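Long-range contacts in cysteine S-methyltransferase NleE (Escherichia coli O157:H7, PDB 4R29), which transfers a methyl group from S-adenosylmethionine to protein cysteine, probably in the zinc fingers of host TAB2 and TAB3, thereby blocking NF-kappa-B activation: residues E82-I87 against K106-Q111; L100-G105 against V149-S154; E158-R163 against G199-Y204. The protein carries 1 engineered substitution. All coordinates share one frame; numbering follows the deposited sequence.

Contact 1: residues E82-I87 against K106-Q111; sequences EAFEPI and KRPMGQ. With SAM (S-adenosylmethionine), chain E.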
loop_
_atom_site.group_PDB
_atom_site.type_symbol
_atom_site.label_atom_id
_atom_site.label_comp_id
_atom_site.label_asym_id
_atom_site.label_seq_id
_atom_site.Cartn_x
_atom_site.Cartn_y
_atom_site.Cartn_z
ATOM N N GLU A 82 -11.472 21.014 -0.080
ATOM C CA GLU A 82 -12.913 20.978 -0.076
ATOM C C GLU A 82 -13.330 19.886 -1.054
ATOM O O GLU A 82 -14.348 19.230 -0.868
ATOM C CB GLU A 82 -13.456 22.340 -0.505
ATOM C CG GLU A 82 -14.942 22.534 -0.262
ATOM C CD GLU A 82 -15.414 23.936 -0.626
ATOM O OE1 GLU A 82 -15.276 24.326 -1.810
ATOM O OE2 GLU A 82 -15.918 24.648 0.274
ATOM N N ALA A 83 -12.521 19.692 -2.094
ATOM C CA ALA A 83 -12.770 18.671 -3.116
ATOM C C ALA A 83 -11.465 18.260 -3.826
ATOM O O ALA A 83 -10.570 19.080 -4.037
ATOM C CB ALA A 83 -13.803 19.165 -4.125
ATOM N N PHE A 84 -11.352 16.991 -4.196
ATOM C CA PHE A 84 -10.136 16.521 -4.839
ATOM C C PHE A 84 -10.143 16.742 -6.344
ATOM O O PHE A 84 -11.198 16.693 -6.988
ATOM C CB PHE A 84 -9.914 15.034 -4.564
ATOM C CG PHE A 84 -9.864 14.680 -3.109
ATOM C CD1 PHE A 84 -8.717 14.887 -2.373
ATOM C CD2 PHE A 84 -10.959 14.111 -2.485
ATOM C CE1 PHE A 84 -8.653 14.539 -1.036
ATOM C CE2 PHE A 84 -10.904 13.770 -1.134
ATOM C CZ PHE A 84 -9.740 13.988 -0.415
ATOM N N GLU A 85 -8.946 16.976 -6.883
ATOM C CA GLU A 85 -8.679 16.946 -8.314
ATOM C C GLU A 85 -7.795 15.741 -8.634
ATOM O O GLU A 85 -6.956 15.356 -7.824
ATOM C CB GLU A 85 -7.915 18.204 -8.740
ATOM C CG GLU A 85 -8.726 19.482 -8.785
ATOM C CD GLU A 85 -7.844 20.705 -8.980
ATOM O OE1 GLU A 85 -6.667 20.539 -9.391
ATOM O OE2 GLU A 85 -8.325 21.829 -8.714
ATOM N N PRO A 86 -7.958 15.163 -9.832
ATOM C CA PRO A 86 -7.120 14.050 -10.289
ATOM C C PRO A 86 -5.633 14.379 -10.278
ATOM O O PRO A 86 -5.219 15.479 -10.657
ATOM C CB PRO A 86 -7.575 13.845 -11.736
ATOM C CG PRO A 86 -8.968 14.313 -11.762
ATOM C CD PRO A 86 -9.026 15.475 -10.795
ATOM N N ILE A 87 -4.836 13.409 -9.851
ATOM C CA ILE A 87 -3.399 13.533 -9.904
ATOM C C ILE A 87 -2.960 12.796 -11.150
ATOM O O ILE A 87 -3.721 12.011 -11.731
ATOM C CB ILE A 87 -2.721 12.831 -8.698
ATOM C CG1 ILE A 87 -3.127 11.351 -8.660
ATOM C CG2 ILE A 87 -3.101 13.509 -7.401
ATOM C CD1 ILE A 87 -2.176 10.435 -7.886
ATOM N N LYS A 106 -3.707 15.520 -1.551
ATOM C CA LYS A 106 -4.041 15.561 -2.979
ATOM C C LYS A 106 -5.144 14.571 -3.346
ATOM O O LYS A 106 -5.914 14.807 -4.275
ATOM C CB LYS A 106 -2.829 15.239 -3.844
ATOM C CG LYS A 106 -1.833 16.353 -4.010
ATOM C CD LYS A 106 -0.910 16.012 -5.165
ATOM C CE LYS A 106 0.301 16.872 -5.148
ATOM N NZ LYS A 106 0.846 16.890 -3.751
ATOM N N ARG A 107 -5.203 13.453 -2.633
ATOM C CA ARG A 107 -6.208 12.431 -2.913
ATOM C C ARG A 107 -6.523 11.658 -1.637
ATOM O O ARG A 107 -5.754 11.696 -0.678
ATOM C CB ARG A 107 -5.737 11.473 -4.038
ATOM C CG ARG A 107 -4.452 10.718 -3.728
ATOM C CD ARG A 107 -4.094 9.695 -4.819
ATOM N NE ARG A 107 -2.924 8.919 -4.430
ATOM C CZ ARG A 107 -2.612 7.707 -4.892
ATOM N NH1 ARG A 107 -3.386 7.095 -5.798
ATOM N NH2 ARG A 107 -1.514 7.108 -4.451
ATOM N N PRO A 108 -7.661 10.954 -1.624
ATOM C CA PRO A 108 -8.088 10.256 -0.406
ATOM C C PRO A 108 -7.433 8.880 -0.133
ATOM O O PRO A 108 -7.444 8.448 1.013
ATOM C CB PRO A 108 -9.611 10.121 -0.605
ATOM C CG PRO A 108 -9.784 10.073 -2.086
ATOM C CD PRO A 108 -8.738 11.028 -2.628
ATOM N N MET A 109 -6.928 8.187 -1.144
ATOM C CA MET A 109 -6.194 6.942 -0.882
ATOM C C MET A 109 -5.161 6.528 -1.922
ATOM O O MET A 109 -5.161 6.996 -3.062
ATOM C CB MET A 109 -7.099 5.766 -0.451
ATOM C CG MET A 109 -7.603 4.845 -1.496
ATOM S SD MET A 109 -6.509 3.612 -2.279
ATOM C CE MET A 109 -7.623 3.335 -3.659
ATOM N N GLY A 110 -4.229 5.708 -1.453
ATOM C CA GLY A 110 -3.144 5.180 -2.259
ATOM C C GLY A 110 -2.813 3.796 -1.732
ATOM O O GLY A 110 -3.249 3.418 -0.644
ATOM N N GLN A 111 -2.048 3.041 -2.499
ATOM C CA GLN A 111 -1.702 1.677 -2.125
ATOM C C GLN A 111 -0.242 1.466 -2.530
ATOM O O GLN A 111 0.181 1.923 -3.580
ATOM C CB GLN A 111 -2.642 0.672 -2.819
ATOM C CG GLN A 111 -2.253 -0.806 -2.637
ATOM C CD GLN A 111 -1.217 -1.272 -3.655
ATOM O OE1 GLN A 111 -1.358 -1.025 -4.847
ATOM N NE2 GLN A 111 -0.177 -1.941 -3.187
HETATM N N SAM E . 0.975 2.981 -5.860
HETATM C CA SAM E . -0.187 3.260 -6.705
HETATM C C SAM E . -1.090 4.322 -6.088
HETATM O O SAM E . -1.871 4.951 -6.810
HETATM O OXT SAM E . -1.068 4.541 -4.864
HETATM C CB SAM E . -1.032 2.017 -6.961
HETATM C CG SAM E . -0.399 1.005 -7.903
HETATM S SD SAM E . -1.587 -0.182 -8.610
HETATM C CE SAM E . -0.389 -1.076 -9.633
HETATM C "C5'" SAM E . -2.305 0.850 -9.912
HETATM C "C4'" SAM E . -3.405 0.092 -10.648
HETATM O "O4'" SAM E . -4.287 1.002 -11.281
HETATM C "C3'" SAM E . -2.848 -0.825 -11.733
HETATM O "O3'" SAM E . -2.641 -2.139 -11.248
HETATM C "C2'" SAM E . -3.909 -0.780 -12.810
HETATM O "O2'" SAM E . -4.765 -1.859 -12.571
HETATM C "C1'" SAM E . -4.691 0.505 -12.547
HETATM N N9 SAM E . -4.394 1.593 -13.499
HETATM C C8 SAM E . -5.316 2.289 -14.234
HETATM N N7 SAM E . -4.686 3.231 -14.960
HETATM C C5 SAM E . -3.365 3.151 -14.692
HETATM C C6 SAM E . -2.279 3.878 -15.159
HETATM N N6 SAM E . -2.459 4.857 -16.039
HETATM N N1 SAM E . -1.018 3.570 -14.703
HETATM C C2 SAM E . -0.842 2.554 -13.779
HETATM N N3 SAM E . -1.925 1.836 -13.314
HETATM C C4 SAM E . -3.170 2.131 -13.763
HETATM O O HOH W 1 -7.505 13.250 -6.192
HETATM O O HOH W 2 -6.562 17.842 -5.318
#
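Phe84 meets Pro108 with its CG anti to the carbonyl carbon, beside the backbone N (chi1 -56°); its CB already points at residues 106-111. Arg107 has CG between its own N and carbonyl carbon (chi1 60°), and its chain then runs extended to NE. The contact lays a loop of the Rossmann-like fold on the lead-in to strand 109-114, beside the S-adenosylmethionine pocket. Pro108 CD sits over the centre of the Phe84 ring in a CH-pi contact, 3.6 Å from the centroid and 2° off the normal. Ile87 CD1 packs on Arg107 CD at 3.7 Å and lies over a face of the guanidinium. Ile87 CG2 meets Lys106 CB and CD, the two side chains crossing at about a right angle. No direct hydrogen bond joins the segments. A water donates to Glu85 O (2.7 Å) and to Lys106 O (2.9 Å). Ser98 O, Thr101 OG1 and Phe202 O also bind the guanidinium and should fix its rotation. Arg107 forks onto the cofactor carboxylate: NH1 donates to SAM O at 2.8 Å and NH2 to SAM OXT at 2.6 Å. SAM OXT takes a second bond from Gln111 N, at 3.0 Å.

Contact 2: residues L100-G105 against V149-S154; sequences LTVISG and VYRNDS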
loop_
_atom_site.group_PDB
_atom_site.type_symbol
_atom_site.label_atom_id
_atom_site.label_comp_id
_atom_site.label_asym_id
_atom_site.label_seq_id
_atom_site.Cartn_x
_atom_site.Cartn_y
_atom_site.Cartn_z
ATOM N N LEU A 100 2.667 10.029 -0.230
ATOM C CA LEU A 100 2.871 11.472 -0.220
ATOM C C LEU A 100 1.636 12.207 -0.756
ATOM O O LEU A 100 1.216 13.206 -0.190
ATOM C CB LEU A 100 4.113 11.851 -1.034
ATOM C CG LEU A 100 4.462 13.345 -0.937
ATOM C CD1 LEU A 100 4.647 13.766 0.529
ATOM C CD2 LEU A 100 5.713 13.708 -1.757
ATOM N N THR A 101 1.069 11.706 -1.851
ATOM C CA THR A 101 -0.124 12.297 -2.441
ATOM C C THR A 101 -1.322 12.188 -1.484
ATOM O O THR A 101 -2.290 12.933 -1.587
ATOM C CB THR A 101 -0.488 11.605 -3.791
ATOM O OG1 THR A 101 -0.492 10.186 -3.604
ATOM C CG2 THR A 101 0.508 11.954 -4.894
ATOM N N VAL A 102 -1.271 11.240 -0.560
ATOM C CA VAL A 102 -2.364 11.120 0.380
ATOM C C VAL A 102 -2.149 12.049 1.589
ATOM O O VAL A 102 -3.063 12.780 1.971
ATOM C CB VAL A 102 -2.587 9.656 0.818
ATOM C CG1 VAL A 102 -3.651 9.582 1.880
ATOM C CG2 VAL A 102 -2.951 8.790 -0.395
ATOM N N ILE A 103 -0.945 12.039 2.168
ATOM C CA ILE A 103 -0.680 12.852 3.355
ATOM C C ILE A 103 -0.675 14.356 3.047
ATOM O O ILE A 103 -0.992 15.170 3.906
ATOM C CB ILE A 103 0.591 12.421 4.133
ATOM C CG1 ILE A 103 1.880 12.918 3.466
ATOM C CG2 ILE A 103 0.614 10.893 4.366
ATOM C CD1 ILE A 103 3.132 12.669 4.327
ATOM N N SER A 104 -0.364 14.718 1.811
ATOM C CA SER A 104 -0.419 16.118 1.409
ATOM C C SER A 104 -1.849 16.514 1.032
ATOM O O SER A 104 -2.106 17.648 0.642
ATOM C CB SER A 104 0.510 16.361 0.220
ATOM O OG SER A 104 0.036 15.683 -0.944
ATOM N N GLY A 105 -2.772 15.564 1.113
ATOM C CA GLY A 105 -4.172 15.834 0.833
ATOM C C GLY A 105 -4.585 15.914 -0.636
ATOM O O GLY A 105 -5.704 16.327 -0.942
ATOM N N VAL A 149 -3.278 3.126 2.197
ATOM C CA VAL A 149 -3.261 4.327 3.030
ATOM C C VAL A 149 -4.378 5.298 2.591
ATOM O O VAL A 149 -4.549 5.564 1.396
ATOM C CB VAL A 149 -1.851 5.005 2.998
ATOM C CG1 VAL A 149 -1.432 5.314 1.561
ATOM C CG2 VAL A 149 -1.800 6.277 3.884
ATOM N N TYR A 150 -5.150 5.799 3.555
ATOM C CA TYR A 150 -6.287 6.674 3.250
ATOM C C TYR A 150 -6.514 7.805 4.271
ATOM O O TYR A 150 -6.065 7.724 5.425
ATOM C CB TYR A 150 -7.574 5.858 3.054
ATOM C CG TYR A 150 -8.045 5.074 4.276
ATOM C CD1 TYR A 150 -7.512 3.817 4.567
ATOM C CD2 TYR A 150 -9.037 5.587 5.122
ATOM C CE1 TYR A 150 -7.947 3.080 5.660
ATOM C CE2 TYR A 150 -9.482 4.872 6.234
ATOM C CZ TYR A 150 -8.929 3.617 6.500
ATOM O OH TYR A 150 -9.349 2.900 7.598
ATOM N N ARG A 151 -7.193 8.862 3.820
ATOM C CA ARG A 151 -7.602 9.971 4.690
ATOM C C ARG A 151 -8.832 9.554 5.475
ATOM O O ARG A 151 -9.875 9.246 4.890
ATOM C CB ARG A 151 -7.974 11.219 3.880
ATOM C CG ARG A 151 -6.919 11.732 2.903
ATOM C CD ARG A 151 -5.703 12.297 3.606
ATOM N NE ARG A 151 -6.034 13.318 4.602
ATOM C CZ ARG A 151 -5.204 14.282 4.991
ATOM N NH1 ARG A 151 -3.992 14.391 4.432
ATOM N NH2 ARG A 151 -5.591 15.154 5.922
ATOM N N ASN A 152 -8.713 9.536 6.795
ATOM C CA ASN A 152 -9.852 9.244 7.663
ATOM C C ASN A 152 -10.748 10.473 7.809
ATOM O O ASN A 152 -11.908 10.383 8.232
ATOM C CB ASN A 152 -9.344 8.821 9.037
ATOM C CG ASN A 152 -10.289 7.883 9.738
ATOM O OD1 ASN A 152 -11.074 7.174 9.097
ATOM N ND2 ASN A 152 -10.223 7.867 11.061
ATOM N N ASP A 153 -10.192 11.628 7.459
ATOM C CA ASP A 153 -10.884 12.904 7.619
ATOM C C ASP A 153 -11.649 13.269 6.357
ATOM O O ASP A 153 -12.122 14.387 6.211
ATOM C CB ASP A 153 -9.913 14.028 8.040
ATOM C CG ASP A 153 -8.629 14.065 7.200
ATOM O OD1 ASP A 153 -8.352 13.118 6.435
ATOM O OD2 ASP A 153 -7.873 15.046 7.317
ATOM N N SER A 154 -11.752 12.317 5.438
ATOM C CA SER A 154 -12.624 12.465 4.280
ATOM C C SER A 154 -13.390 11.170 4.130
ATOM O O SER A 154 -12.798 10.101 4.226
ATOM C CB SER A 154 -11.827 12.721 3.007
ATOM O OG SER A 154 -12.591 12.361 1.862
#
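Arg151 and Val102 join the end of strand 145-151 to the last turn of helix 95-103. The strand is the middle one of a three-stranded antiparallel sheet. The helix ends in a Schellman motif, with Gly105 at positive phi. Arg151 CB leaves the strand to one side, neither at the helix nor away from it. The chain then bends at chi2 and chi3, which place CD and NE, and its end comes nearer the helix. CG touches Val102 CG1 at 4.0 Å. CD lies against the same methyl and comes within 3.1 Å of Val102 O. The two side chains run antiparallel alongside each other. NE turns back to its own segment and donates to Asp153 OD1 at 3.0 Å. NH2 completes a side-on salt bridge with Asp153 OD2 at 2.7 Å. Both acid oxygens use their syn lone pairs, and both lie near the guanidinium plane. NH1 faces the helix. It donates to Val102 O at 3.1 Å with a nearly straight angle of 167°, in the carbonyl plane and on a lone pair. A weak bond from Arg151 NH1 to Ile103 O is bent to 120°. Ser78 O is a further acceptor for NH1. On the other branch of Val102, CG2 packs against Val149 CG1 at 4.3 Å. Helix 120-125 also reaches this apolar side through Leu125, which touches Val149 and Ile103.

Val102 O accepts two good bonds, from Arg151 NH1 and from Gly105 N of the Schellman turn. The guanidinium is thus held flat between a carboxylate and the carbonyl end of a helix. Its positive charge would be balanced by Asp153 and would suit the partial negative charge of that helix end.

Contact 3: residues E158-R163 against G199-Y204; sequences EQRANR and GEIFSY. With SAM (S-adenosylmethionine), chain E.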
loop_
_atom_site.group_PDB
_atom_site.type_symbol
_atom_site.label_atom_id
_atom_site.label_comp_id
_atom_site.label_asym_id
_atom_site.label_seq_id
_atom_site.Cartn_x
_atom_site.Cartn_y
_atom_site.Cartn_z
ATOM N N GLU A 158 -11.945 5.822 3.530
ATOM C CA GLU A 158 -12.282 4.452 3.855
ATOM C C GLU A 158 -13.060 3.771 2.729
ATOM O O GLU A 158 -12.830 2.606 2.430
ATOM C CB GLU A 158 -13.091 4.401 5.158
ATOM C CG GLU A 158 -13.141 3.003 5.787
ATOM C CD GLU A 158 -14.056 2.924 7.004
ATOM O OE1 GLU A 158 -14.646 1.848 7.243
ATOM O OE2 GLU A 158 -14.184 3.934 7.725
ATOM N N GLN A 159 -13.993 4.498 2.130
ATOM C CA GLN A 159 -14.777 3.963 1.030
ATOM C C GLN A 159 -13.872 3.476 -0.089
ATOM O O GLN A 159 -14.007 2.341 -0.547
ATOM C CB GLN A 159 -15.794 5.000 0.507
ATOM C CG GLN A 159 -16.976 5.221 1.457
ATOM C CD GLN A 159 -17.840 6.439 1.105
ATOM O OE1 GLN A 159 -17.808 6.947 -0.025
ATOM N NE2 GLN A 159 -18.616 6.910 2.082
ATOM N N ARG A 160 -12.939 4.328 -0.515
ATOM C CA ARG A 160 -12.008 3.939 -1.569
ATOM C C ARG A 160 -11.098 2.822 -1.123
ATOM O O ARG A 160 -10.803 1.929 -1.906
ATOM C CB ARG A 160 -11.208 5.136 -2.106
ATOM C CG ARG A 160 -12.060 6.012 -2.987
ATOM C CD ARG A 160 -11.282 7.061 -3.721
ATOM N NE ARG A 160 -12.190 7.823 -4.566
ATOM C CZ ARG A 160 -11.806 8.606 -5.564
ATOM N NH1 ARG A 160 -10.515 8.736 -5.860
ATOM N NH2 ARG A 160 -12.720 9.256 -6.268
ATOM N N ALA A 161 -10.671 2.846 0.138
ATOM C CA ALA A 161 -9.780 1.803 0.606
ATOM C C ALA A 161 -10.521 0.481 0.543
ATOM O O ALA A 161 -9.979 -0.527 0.099
ATOM C CB ALA A 161 -9.296 2.080 2.007
ATOM N N ASN A 162 -11.770 0.493 0.988
ATOM C CA ASN A 162 -12.590 -0.709 0.944
ATOM C C ASN A 162 -12.826 -1.167 -0.493
ATOM O O ASN A 162 -12.693 -2.346 -0.811
ATOM C CB ASN A 162 -13.924 -0.477 1.663
ATOM C CG ASN A 162 -13.796 -0.564 3.172
ATOM O OD1 ASN A 162 -12.912 -1.249 3.698
ATOM N ND2 ASN A 162 -14.673 0.133 3.877
ATOM N N ARG A 163 -13.168 -0.221 -1.359
ATOM C CA ARG A 163 -13.395 -0.515 -2.760
ATOM C C ARG A 163 -12.139 -1.112 -3.416
ATOM O O ARG A 163 -12.223 -2.001 -4.257
ATOM C CB ARG A 163 -13.846 0.740 -3.490
ATOM C CG ARG A 163 -14.172 0.534 -4.966
ATOM C CD ARG A 163 -15.452 -0.255 -5.083
ATOM N NE ARG A 163 -15.917 -0.393 -6.461
ATOM C CZ ARG A 163 -16.591 -1.452 -6.904
ATOM N NH1 ARG A 163 -16.864 -2.466 -6.085
ATOM N NH2 ARG A 163 -16.986 -1.506 -8.165
ATOM N N GLY A 199 -8.035 2.708 -11.501
ATOM C CA GLY A 199 -7.543 4.011 -11.899
ATOM C C GLY A 199 -8.387 5.116 -11.282
ATOM O O GLY A 199 -7.874 6.099 -10.727
ATOM N N GLU A 200 -9.699 4.927 -11.352
ATOM C CA GLU A 200 -10.654 5.876 -10.804
ATOM C C GLU A 200 -10.486 6.070 -9.299
ATOM O O GLU A 200 -10.400 7.198 -8.823
ATOM C CB GLU A 200 -12.076 5.456 -11.181
ATOM C CG GLU A 200 -12.288 5.522 -12.695
ATOM C CD GLU A 200 -13.623 4.960 -13.164
ATOM O OE1 GLU A 200 -14.346 4.343 -12.367
ATOM O OE2 GLU A 200 -13.945 5.134 -14.352
ATOM N N ILE A 201 -10.413 4.977 -8.546
ATOM C CA ILE A 201 -10.311 5.124 -7.097
ATOM C C ILE A 201 -8.933 5.653 -6.681
ATOM O O ILE A 201 -8.802 6.264 -5.636
ATOM C CB ILE A 201 -10.731 3.843 -6.313
ATOM C CG1 ILE A 201 -9.855 2.642 -6.677
ATOM C CG2 ILE A 201 -12.224 3.522 -6.552
ATOM C CD1 ILE A 201 -10.061 1.425 -5.739
ATOM N N PHE A 202 -7.920 5.453 -7.525
ATOM C CA PHE A 202 -6.615 6.038 -7.258
ATOM C C PHE A 202 -6.519 7.489 -7.732
ATOM O O PHE A 202 -5.464 8.095 -7.615
ATOM C CB PHE A 202 -5.487 5.213 -7.898
ATOM C CG PHE A 202 -5.200 3.903 -7.195
ATOM C CD1 PHE A 202 -4.949 3.865 -5.831
ATOM C CD2 PHE A 202 -5.175 2.709 -7.912
ATOM C CE1 PHE A 202 -4.669 2.663 -5.195
ATOM C CE2 PHE A 202 -4.899 1.505 -7.280
ATOM C CZ PHE A 202 -4.651 1.485 -5.919
ATOM N N SER A 203 -7.610 8.037 -8.264
ATOM C CA SER A 203 -7.638 9.446 -8.687
ATOM C C SER A 203 -6.746 9.768 -9.884
ATOM O O SER A 203 -6.357 10.899 -10.056
ATOM C CB SER A 203 -7.230 10.378 -7.540
ATOM O OG SER A 203 -8.105 10.257 -6.444
ATOM N N TYR A 204 -6.408 8.788 -10.705
ATOM C CA TYR A 204 -5.589 9.086 -11.863
ATOM C C TYR A 204 -6.422 9.906 -12.832
ATOM O O TYR A 204 -7.654 9.854 -12.810
ATOM C CB TYR A 204 -5.121 7.814 -12.554
ATOM C CG TYR A 204 -4.237 6.934 -11.719
ATOM C CD1 TYR A 204 -3.626 7.413 -10.569
ATOM C CD2 TYR A 204 -4.012 5.610 -12.085
ATOM C CE1 TYR A 204 -2.814 6.591 -9.803
ATOM C CE2 TYR A 204 -3.200 4.791 -11.331
ATOM C CZ TYR A 204 -2.606 5.292 -10.191
ATOM O OH TYR A 204 -1.803 4.474 -9.453
HETATM N N SAM E . 0.975 2.981 -5.860
HETATM C CA SAM E . -0.187 3.260 -6.705
HETATM C C SAM E . -1.090 4.322 -6.088
HETATM O O SAM E . -1.871 4.951 -6.810
HETATM O OXT SAM E . -1.068 4.541 -4.864
HETATM C CB SAM E . -1.032 2.017 -6.961
HETATM C CG SAM E . -0.399 1.005 -7.903
HETATM S SD SAM E . -1.587 -0.182 -8.610
HETATM C CE SAM E . -0.389 -1.076 -9.633
HETATM C "C5'" SAM E . -2.305 0.850 -9.912
HETATM C "C4'" SAM E . -3.405 0.092 -10.648
HETATM O "O4'" SAM E . -4.287 1.002 -11.281
HETATM C "C3'" SAM E . -2.848 -0.825 -11.733
HETATM O "O3'" SAM E . -2.641 -2.139 -11.248
HETATM C "C2'" SAM E . -3.909 -0.780 -12.810
HETATM O "O2'" SAM E . -4.765 -1.859 -12.571
HETATM C "C1'" SAM E . -4.691 0.505 -12.547
HETATM N N9 SAM E . -4.394 1.593 -13.499
HETATM C C8 SAM E . -5.316 2.289 -14.234
HETATM N N7 SAM E . -4.686 3.231 -14.960
HETATM C C5 SAM E . -3.365 3.151 -14.692
HETATM C C6 SAM E . -2.279 3.878 -15.159
HETATM N N6 SAM E . -2.459 4.857 -16.039
HETATM N N1 SAM E . -1.018 3.570 -14.703
HETATM C C2 SAM E . -0.842 2.554 -13.779
HETATM N N3 SAM E . -1.925 1.836 -13.314
HETATM C C4 SAM E . -3.170 2.131 -13.763
#
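The Arg160 guanidinium has Ile201 CA and Glu200 O over one face, while Ser203 OG lies at its edge, 2.9 Å from Arg160 NH1. Two aromatic rings of 199-204 instead meet the cofactor. SAM O and SAM CB lie over one face of the Phe202 ring, with CB offset toward the rim. The Tyr204 ring carries Phe202 CB on a face, also toward the rim. At its edge are SAM N7 and SAM O, and Tyr204 OH donates to SAM O at 2.7 Å.

The segments themselves join two neighbouring helices, 155-181 and the C-terminal turn of 186-201. That turn closes in a Schellman motif at Ser203, which has positive phi; Ser203 N bonds back to Glu200 O and Tyr204 N to Gly199 O. Arg160 runs extended from CG to NE alongside Ile201. Arg160 CD comes 3.2 Å from Ile201 O. Arg160 NH1 donates to Ile201 O at 3.0 Å, but the bond is weak, bent to 132°. Ile201 CG2 meets Arg163 CG at 3.9 Å, the side chains crossing at about a right angle. Ile201 CD1 is 3.9 Å from Arg160 O. The polar end of Arg163 turns to a salt bridge with Glu166.

In this join, side chains pack on each other and on backbone carbonyls, with a weak hydrogen bond from the charged guanidinium to Ile201 O. The guanidinium charge would suit the partial negative charge of the carbonyls at that helix end. The same turn that receives Arg160 carries Phe202 and Tyr204, so the contact lies directly behind residues of the S-adenosylmethionine pocket.

How the contacts relate
From the N terminus, contact 1 closes first: it brings 106-111 back to the loop at 82-87 and so encloses helix 95-103. Contact 2 starts inside that loop and ends beyond it, at 149-154, so the two cross. They also share the sheet, where Gly110 O to Val149 N (2.9 Å) is a probable hydrogen bond between strands 109-114 and 145-151. Contact 3 follows in series and closes a largely helical excursion, bringing the start of 155-181 to the end of 186-201. Contacts 1 and 3 both touch SAM, and a probable backbone bond from Ile87 N to Ser203 O joins them. Tyr150 packs on Ala161, which brings contacts 2 and 3 together.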